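Local coordinates for protein CRISPR-associated endonuclease Cas1 (Thermotoga maritima, PDB 4XTK) that probably acts as a metal-dependent double-stranded DNA endonuclease in CRISPR adaptive immunity, working as a homodimer that joins a Cas2 homodimer, at residues E[44-49]-E[69-74]. Residues are numbered along the deposited sequence; the frame is centred on the assembly and turned at random.
Sequences DIKVFG and HFFNRE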
ATOM      1  N   ASP E  44       6.094  14.313  -1.358  1.00 53.12           N
ATOM      2  CA  ASP E  44       4.886  13.821  -0.698  1.00 47.16           C
ATOM      3  C   ASP E  44       4.583  14.529   0.620  1.00 46.14           C
ATOM      4  O   ASP E  44       5.449  15.179   1.206  1.00 48.88           O
ATOM      5  CB  ASP E  44       4.992  12.317  -0.452  1.00 61.83           C
ATOM      6  CG  ASP E  44       6.026  11.974   0.589  1.00 77.16           C
ATOM      7  OD1 ASP E  44       7.164  12.477   0.488  1.00 90.37           O
ATOM      8  OD2 ASP E  44       5.695  11.212   1.519  1.00 82.18           O
ATOM      9  N   ILE E  45       3.344  14.382   1.085  1.00 44.31           N
ATOM     10  CA  ILE E  45       2.913  14.967   2.348  1.00 39.36           C
ATOM     11  C   ILE E  45       2.401  13.914   3.335  1.00 36.26           C
ATOM     12  O   ILE E  45       1.566  13.080   2.991  1.00 43.93           O
ATOM     13  CB  ILE E  45       1.807  16.012   2.121  1.00 48.88           C
ATOM     14  CG1 ILE E  45       2.302  17.114   1.180  1.00 52.85           C
ATOM     15  CG2 ILE E  45       1.357  16.611   3.443  1.00 49.20           C
ATOM     16  CD1 ILE E  45       1.194  17.982   0.628  1.00 54.10           C
ATOM     17  N   LYS E  46       2.904  13.961   4.565  1.00 36.91           N
ATOM     18  CA  LYS E  46       2.447  13.071   5.631  1.00 36.30           C
ATOM     19  C   LYS E  46       1.666  13.830   6.714  1.00 42.43           C
ATOM     20  O   LYS E  46       2.225  14.661   7.431  1.00 45.19           O
ATOM     21  CB  LYS E  46       3.634  12.343   6.263  1.00 35.08           C
ATOM     22  CG  LYS E  46       4.401  11.417   5.324  1.00 41.11           C
ATOM     23  CD  LYS E  46       5.679  10.941   6.007  1.00 50.10           C
ATOM     24  CE  LYS E  46       6.616  10.173   5.084  1.00 48.04           C
ATOM     25  NZ  LYS E  46       5.908   9.454   3.989  1.00 51.37           N
ATOM     26  N   VAL E  47       0.381  13.513   6.842  1.00 44.83           N
ATOM     27  CA  VAL E  47      -0.521  14.219   7.747  1.00 51.03           C
ATOM     28  C   VAL E  47      -0.780  13.465   9.050  1.00 51.56           C
ATOM     29  O   VAL E  47      -1.415  12.413   9.048  1.00 53.22           O
ATOM     30  CB  VAL E  47      -1.876  14.478   7.068  1.00 49.25           C
ATOM     31  CG1 VAL E  47      -2.851  15.115   8.049  1.00 55.71           C
ATOM     32  CG2 VAL E  47      -1.691  15.344   5.851  1.00 47.72           C
ATOM     33  N   PHE E  48      -0.254  13.976  10.155  1.00 47.37           N
ATOM     34  CA  PHE E  48      -0.546  13.402  11.464  1.00 48.88           C
ATOM     35  C   PHE E  48      -1.646  14.119  12.256  1.00 56.46           C
ATOM     36  O   PHE E  48      -2.126  13.612  13.275  1.00 51.22           O
ATOM     37  CB  PHE E  48       0.731  13.362  12.292  1.00 54.37           C
ATOM     38  CG  PHE E  48       1.778  12.461  11.723  1.00 48.75           C
ATOM     39  CD1 PHE E  48       2.639  12.914  10.746  1.00 47.78           C
ATOM     40  CD2 PHE E  48       1.894  11.157  12.161  1.00 49.33           C
ATOM     41  CE1 PHE E  48       3.600  12.092  10.224  1.00 46.48           C
ATOM     42  CE2 PHE E  48       2.856  10.327  11.641  1.00 51.16           C
ATOM     43  CZ  PHE E  48       3.711  10.796  10.669  1.00 53.73           C
ATOM     44  N   GLY E  49      -2.050  15.293  11.789  1.00 58.18           N
ATOM     45  CA  GLY E  49      -3.009  16.083  12.533  1.00 54.78           C
ATOM     46  C   GLY E  49      -4.414  15.757  12.089  1.00 58.94           C
ATOM     47  O   GLY E  49      -4.610  14.920  11.213  1.00 58.14           O
ATOM     48  N   HIS E  69      -0.072  11.127   2.466  1.00 48.52           N
ATOM     49  CA  HIS E  69      -0.233   9.988   3.368  1.00 50.48           C
ATOM     50  C   HIS E  69      -0.909  10.412   4.669  1.00 49.83           C
ATOM     51  O   HIS E  69      -0.607  11.472   5.219  1.00 52.62           O
ATOM     52  CB  HIS E  69       1.119   9.346   3.685  1.00 48.42           C
ATOM     53  CG  HIS E  69       1.936   9.013   2.478  1.00 51.79           C
ATOM     54  ND1 HIS E  69       1.618   7.975   1.629  1.00 54.09           N
ATOM     55  CD2 HIS E  69       3.072   9.564   1.991  1.00 51.38           C
ATOM     56  CE1 HIS E  69       2.516   7.911   0.660  1.00 50.25           C
ATOM     57  NE2 HIS E  69       3.410   8.862   0.858  1.00 45.39           N
ATOM     58  N   PHE E  70      -1.811   9.574   5.167  1.00 41.29           N
ATOM     59  CA  PHE E  70      -2.554   9.894   6.379  1.00 37.36           C
ATOM     60  C   PHE E  70      -2.200   8.955   7.535  1.00 39.97           C
ATOM     61  O   PHE E  70      -2.101   7.739   7.357  1.00 38.39           O
ATOM     62  CB  PHE E  70      -4.063   9.852   6.098  1.00 31.38           C
ATOM     63  CG  PHE E  70      -4.527  10.905   5.131  1.00 40.90           C
ATOM     64  CD1 PHE E  70      -4.864  12.171   5.579  1.00 41.76           C
ATOM     65  CD2 PHE E  70      -4.617  10.633   3.775  1.00 44.01           C
ATOM     66  CE1 PHE E  70      -5.289  13.142   4.693  1.00 46.88           C
ATOM     67  CE2 PHE E  70      -5.041  11.601   2.885  1.00 45.04           C
ATOM     68  CZ  PHE E  70      -5.376  12.855   3.342  1.00 50.18           C
ATOM     69  N   PHE E  71      -2.011   9.534   8.718  1.00 49.30           N
ATOM     70  CA  PHE E  71      -1.714   8.772   9.930  1.00 48.88           C
ATOM     71  C   PHE E  71      -2.639   9.197  11.074  1.00 51.62           C
ATOM     72  O   PHE E  71      -3.063  10.348  11.144  1.00 58.14           O
ATOM     73  CB  PHE E  71      -0.251   8.957  10.340  1.00 49.56           C
ATOM     74  CG  PHE E  71       0.731   8.557   9.276  1.00 49.37           C
ATOM     75  CD1 PHE E  71       1.083   9.444   8.270  1.00 43.14           C
ATOM     76  CD2 PHE E  71       1.309   7.298   9.286  1.00 43.80           C
ATOM     77  CE1 PHE E  71       1.981   9.078   7.288  1.00 37.96           C
ATOM     78  CE2 PHE E  71       2.210   6.926   8.309  1.00 35.87           C
ATOM     79  CZ  PHE E  71       2.549   7.818   7.310  1.00 39.69           C
ATOM     80  N   ASN E  72      -2.955   8.267  11.966  1.00 48.38           N
ATOM     81  CA  ASN E  72      -3.865   8.568  13.061  1.00 45.25           C
ATOM     82  C   ASN E  72      -3.144   9.154  14.278  1.00 54.26           C
ATOM     83  O   ASN E  72      -1.968   9.520  14.197  1.00 51.54           O
ATOM     84  CB  ASN E  72      -4.660   7.316  13.462  1.00 46.55           C
ATOM     85  CG  ASN E  72      -3.795   6.218  14.082  1.00 55.23           C
ATOM     86  OD1 ASN E  72      -2.669   6.451  14.529  1.00 55.46           O
ATOM     87  ND2 ASN E  72      -4.343   5.008  14.129  1.00 49.06           N
ATOM     88  N   ARG E  73      -3.872   9.243  15.391  1.00 56.28           N
ATOM     89  CA  ARG E  73      -3.359   9.783  16.647  1.00 64.98           C
ATOM     90  C   ARG E  73      -2.007   9.182  17.029  1.00 69.77           C
ATOM     91  O   ARG E  73      -1.013   9.900  17.129  1.00 69.53           O
ATOM     92  CB  ARG E  73      -4.372   9.556  17.775  1.00 72.46           C
ATOM     93  N   GLU E  74      -1.972   7.869  17.239  1.00 74.28           N
ATOM     94  CA  GLU E  74      -0.740   7.188  17.636  1.00 75.00           C
ATOM     95  C   GLU E  74       0.308   7.124  16.520  1.00 63.69           C
ATOM     96  O   GLU E  74       1.423   6.653  16.740  1.00 61.00           O
ATOM     97  CB  GLU E  74      -1.039   5.770  18.125  1.00 80.84           C
ATOM     98  CG  GLU E  74      -1.821   5.696  19.427  1.00 91.91           C
ATOM     99  CD  GLU E  74      -3.318   5.737  19.209  1.00 97.09           C
ATOM    100  OE1 GLU E  74      -3.747   5.903  18.048  1.00 93.06           O
ATOM    101  OE2 GLU E  74      -4.067   5.594  20.197  1.00108.44           O
TER
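Phe48 and Phe71 lie side by side in an offset stack, ring centroids 4.6 Å apart and planes only 11° from parallel. Phe48 slides part of its ring over the root of its partner, CE2 coming 3.6 Å from CB of Phe71. In both residues CG lies beside the backbone N, anti to the carbonyl carbon, and the two side chains point the same way. The aliphatic part of Lys46 packs on the Phe71 ring, CB 3.8 Å from CE1, while its charged end, bent at the last torsion, forms a salt bridge from NZ to OD2 of Asp44 at 3.0 Å: a long side chain serves both needs. That same OD2 sits at the edge of the His69 ring, in its plane, 3.1 Å from CD2; carboxylate and imidazole are turned 69° apart.

Beneath these side chains, residues 44-47 and 69-71 run parallel as the two middle strands of a four-stranded mixed sheet in the N-terminal β-domain of Cas1; the connection between them passes through strand 51-54 of a second sheet and helix 55-63. Val47 is gripped twice: its N donates to His69 O almost straight (176°), and its O accepts from Phe71 N. A third bond links His69 N to Ile45 O. On the sheet face away from Lys46, Val47 touches the Phe70 ring through its CB, 4.1 Å from CD1.

Further out, Phe14 stacks on Phe48, Ser10 OG hydrogen-bonds Asp44 OD1, and Thr80 OG1 hydrogen-bonds His69 ND1, tying in both flanking strands. Leu58 of the second subunit packs on Phe70, while Lys55 of that subunit hydrogen-bonds the carbonyl oxygens of Gly49 and Phe71.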